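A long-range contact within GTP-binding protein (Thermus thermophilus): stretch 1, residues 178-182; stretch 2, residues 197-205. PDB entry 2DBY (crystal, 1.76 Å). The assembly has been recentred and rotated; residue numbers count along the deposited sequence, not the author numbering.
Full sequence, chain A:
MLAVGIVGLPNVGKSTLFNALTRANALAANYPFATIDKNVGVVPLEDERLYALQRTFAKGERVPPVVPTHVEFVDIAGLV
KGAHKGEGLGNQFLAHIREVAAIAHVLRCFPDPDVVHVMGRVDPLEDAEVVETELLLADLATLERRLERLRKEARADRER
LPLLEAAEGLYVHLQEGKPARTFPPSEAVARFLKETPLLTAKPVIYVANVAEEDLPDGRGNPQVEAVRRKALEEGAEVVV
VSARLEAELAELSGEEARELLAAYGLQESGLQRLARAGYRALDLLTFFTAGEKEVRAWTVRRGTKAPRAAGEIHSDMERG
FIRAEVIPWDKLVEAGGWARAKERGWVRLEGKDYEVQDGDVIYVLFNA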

# COMPACT_ATOMS: atom_id res chain seq x y z
N LYS A 178 -15.55 -14.14 10.26
CA LYS A 178 -14.79 -13.93 9.02
C LYS A 178 -14.70 -12.44 8.64
O LYS A 178 -15.66 -11.69 8.79
CB LYS A 178 -15.42 -14.75 7.89
CG LYS A 178 -15.38 -16.25 8.25
CD LYS A 178 -16.44 -17.04 7.53
CE LYS A 178 -16.56 -18.44 8.18
NZ LYS A 178 -17.63 -19.24 7.53
N PRO A 179 -13.56 -12.01 8.12
CA PRO A 179 -13.41 -10.59 7.76
C PRO A 179 -14.14 -10.16 6.50
O PRO A 179 -14.29 -10.95 5.57
CB PRO A 179 -11.89 -10.44 7.61
CG PRO A 179 -11.48 -11.83 7.08
CD PRO A 179 -12.35 -12.80 7.81
N ALA A 180 -14.53 -8.89 6.44
CA ALA A 180 -15.23 -8.39 5.27
C ALA A 180 -14.36 -8.55 4.01
O ALA A 180 -14.88 -8.76 2.92
CB ALA A 180 -15.66 -6.92 5.45
N ARG A 181 -13.04 -8.52 4.17
CA ARG A 181 -12.18 -8.60 2.99
C ARG A 181 -12.27 -9.93 2.22
O ARG A 181 -11.93 -9.97 1.03
CB ARG A 181 -10.71 -8.30 3.36
CG ARG A 181 -9.95 -9.49 3.99
CD ARG A 181 -8.60 -8.99 4.61
NE ARG A 181 -8.78 -8.32 5.90
CZ ARG A 181 -8.73 -8.92 7.09
NH1 ARG A 181 -8.51 -10.22 7.20
NH2 ARG A 181 -8.93 -8.21 8.20
N THR A 182 -12.74 -10.99 2.87
CA THR A 182 -12.88 -12.29 2.18
C THR A 182 -14.29 -12.54 1.67
O THR A 182 -14.56 -13.61 1.12
CB THR A 182 -12.49 -13.49 3.05
OG1 THR A 182 -13.24 -13.50 4.27
CG2 THR A 182 -10.97 -13.47 3.34
N PRO A 197 -16.64 1.98 5.10
CA PRO A 197 -15.35 1.28 5.05
C PRO A 197 -15.05 0.46 6.30
O PRO A 197 -14.34 0.92 7.18
CB PRO A 197 -14.33 2.42 4.85
CG PRO A 197 -15.15 3.59 4.37
CD PRO A 197 -16.46 3.44 5.14
N LEU A 198 -15.59 -0.75 6.34
CA LEU A 198 -15.39 -1.64 7.49
C LEU A 198 -13.91 -1.89 7.74
O LEU A 198 -13.11 -1.99 6.81
CB LEU A 198 -16.09 -2.99 7.25
CG LEU A 198 -17.61 -2.90 7.15
CD1 LEU A 198 -18.17 -4.32 6.95
CD2 LEU A 198 -18.19 -2.25 8.41
N LEU A 199 -13.55 -1.99 9.02
CA LEU A 199 -12.15 -2.20 9.37
C LEU A 199 -11.59 -3.51 8.80
O LEU A 199 -10.43 -3.55 8.35
CB LEU A 199 -11.99 -2.19 10.89
CG LEU A 199 -12.52 -0.91 11.55
CD1 LEU A 199 -12.14 -0.98 13.02
CD2 LEU A 199 -11.93 0.39 10.91
N THR A 200 -12.40 -4.56 8.81
CA THR A 200 -11.96 -5.85 8.30
C THR A 200 -12.04 -5.97 6.79
O THR A 200 -11.72 -7.03 6.24
CB THR A 200 -12.72 -7.05 8.94
OG1 THR A 200 -14.11 -6.94 8.65
CG2 THR A 200 -12.52 -7.06 10.46
N ALA A 201 -12.45 -4.89 6.13
CA ALA A 201 -12.49 -4.86 4.66
C ALA A 201 -11.13 -4.33 4.13
O ALA A 201 -10.81 -4.48 2.94
CB ALA A 201 -13.65 -3.96 4.16
N LYS A 202 -10.34 -3.70 5.01
CA LYS A 202 -9.03 -3.20 4.58
C LYS A 202 -8.09 -4.36 4.26
O LYS A 202 -8.06 -5.39 4.96
CB LYS A 202 -8.39 -2.32 5.69
CG LYS A 202 -9.27 -1.13 6.12
CD LYS A 202 -8.68 -0.39 7.33
CE LYS A 202 -9.63 0.69 7.86
NZ LYS A 202 -9.70 1.88 6.96
N PRO A 203 -7.30 -4.23 3.18
CA PRO A 203 -6.37 -5.31 2.82
C PRO A 203 -5.39 -5.49 3.98
O PRO A 203 -5.04 -4.52 4.67
CB PRO A 203 -5.66 -4.77 1.59
CG PRO A 203 -6.70 -3.90 0.96
CD PRO A 203 -7.34 -3.20 2.12
N VAL A 204 -4.92 -6.72 4.15
CA VAL A 204 -3.98 -7.01 5.23
C VAL A 204 -2.74 -7.72 4.74
O VAL A 204 -2.83 -8.56 3.81
CB VAL A 204 -4.63 -7.94 6.30
CG1 VAL A 204 -3.54 -8.45 7.27
CG2 VAL A 204 -5.71 -7.20 7.08
N ILE A 205 -1.60 -7.34 5.32
CA ILE A 205 -0.31 -8.00 5.04
C ILE A 205 0.16 -8.56 6.38
O ILE A 205 0.20 -7.84 7.37
CB ILE A 205 0.76 -6.98 4.58
CG1 ILE A 205 0.35 -6.30 3.29
CG2 ILE A 205 2.13 -7.71 4.41
CD1 ILE A 205 1.09 -4.97 3.09
O HOH W 1 -8.65 -5.48 7.69

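Two short 3-10 turns meet in this contact, residues 180-182 from the first stretch and 199-201 from the second. The backbones come close. The CA atoms of Arg181 and Ala201 are 4.1 Å apart, and those of Pro179 and Thr200 are 5.0 Å apart. Together the stretches bury 331 Å², most of it on Arg181, Thr200 and Ala180.

Thr200 binds the start of the first turn with both its side chain and its backbone. With chi1 of Thr200 in the p well, its OG1 accepts a hydrogen bond from Ala180 N at 3.0 Å, and the angle of 174° is almost straight. Its carbonyl O accepts a second bond from Arg181 N at 2.9 Å, more bent at 137°. Two successive amides are thus satisfied by one residue. Such amides at the start of a turn have no partner within it. Thr200 CB also packs on Pro179 CB at 3.7 Å.

Ala180 points its methyl toward the second stretch. Its CB lies 3.8 Å from Ala201 CB and 3.9 Å from Leu198 CD1. These are apolar contacts beside the polar pair of bonds.

Arg181 covers the most surface. Its side chain reaches along the second stretch past the turn. NE donates a hydrogen bond to Lys202 O at 3.2 Å, and this carbonyl sits at the edge of the guanidinium, near its plane. Val204 CG2 lies over one face, 3.5 Å from Arg181 NE, so a methyl packs on that flat face while the N-H groups at the edge bond polar partners.

Water 1 extends this network. It accepts from Arg181 NH2 at 2.8 Å and donates to Leu199 O at 2.7 Å and Lys202 O at 2.8 Å. Lys202 O therefore receives both a direct and a water-mediated link from the same arginine.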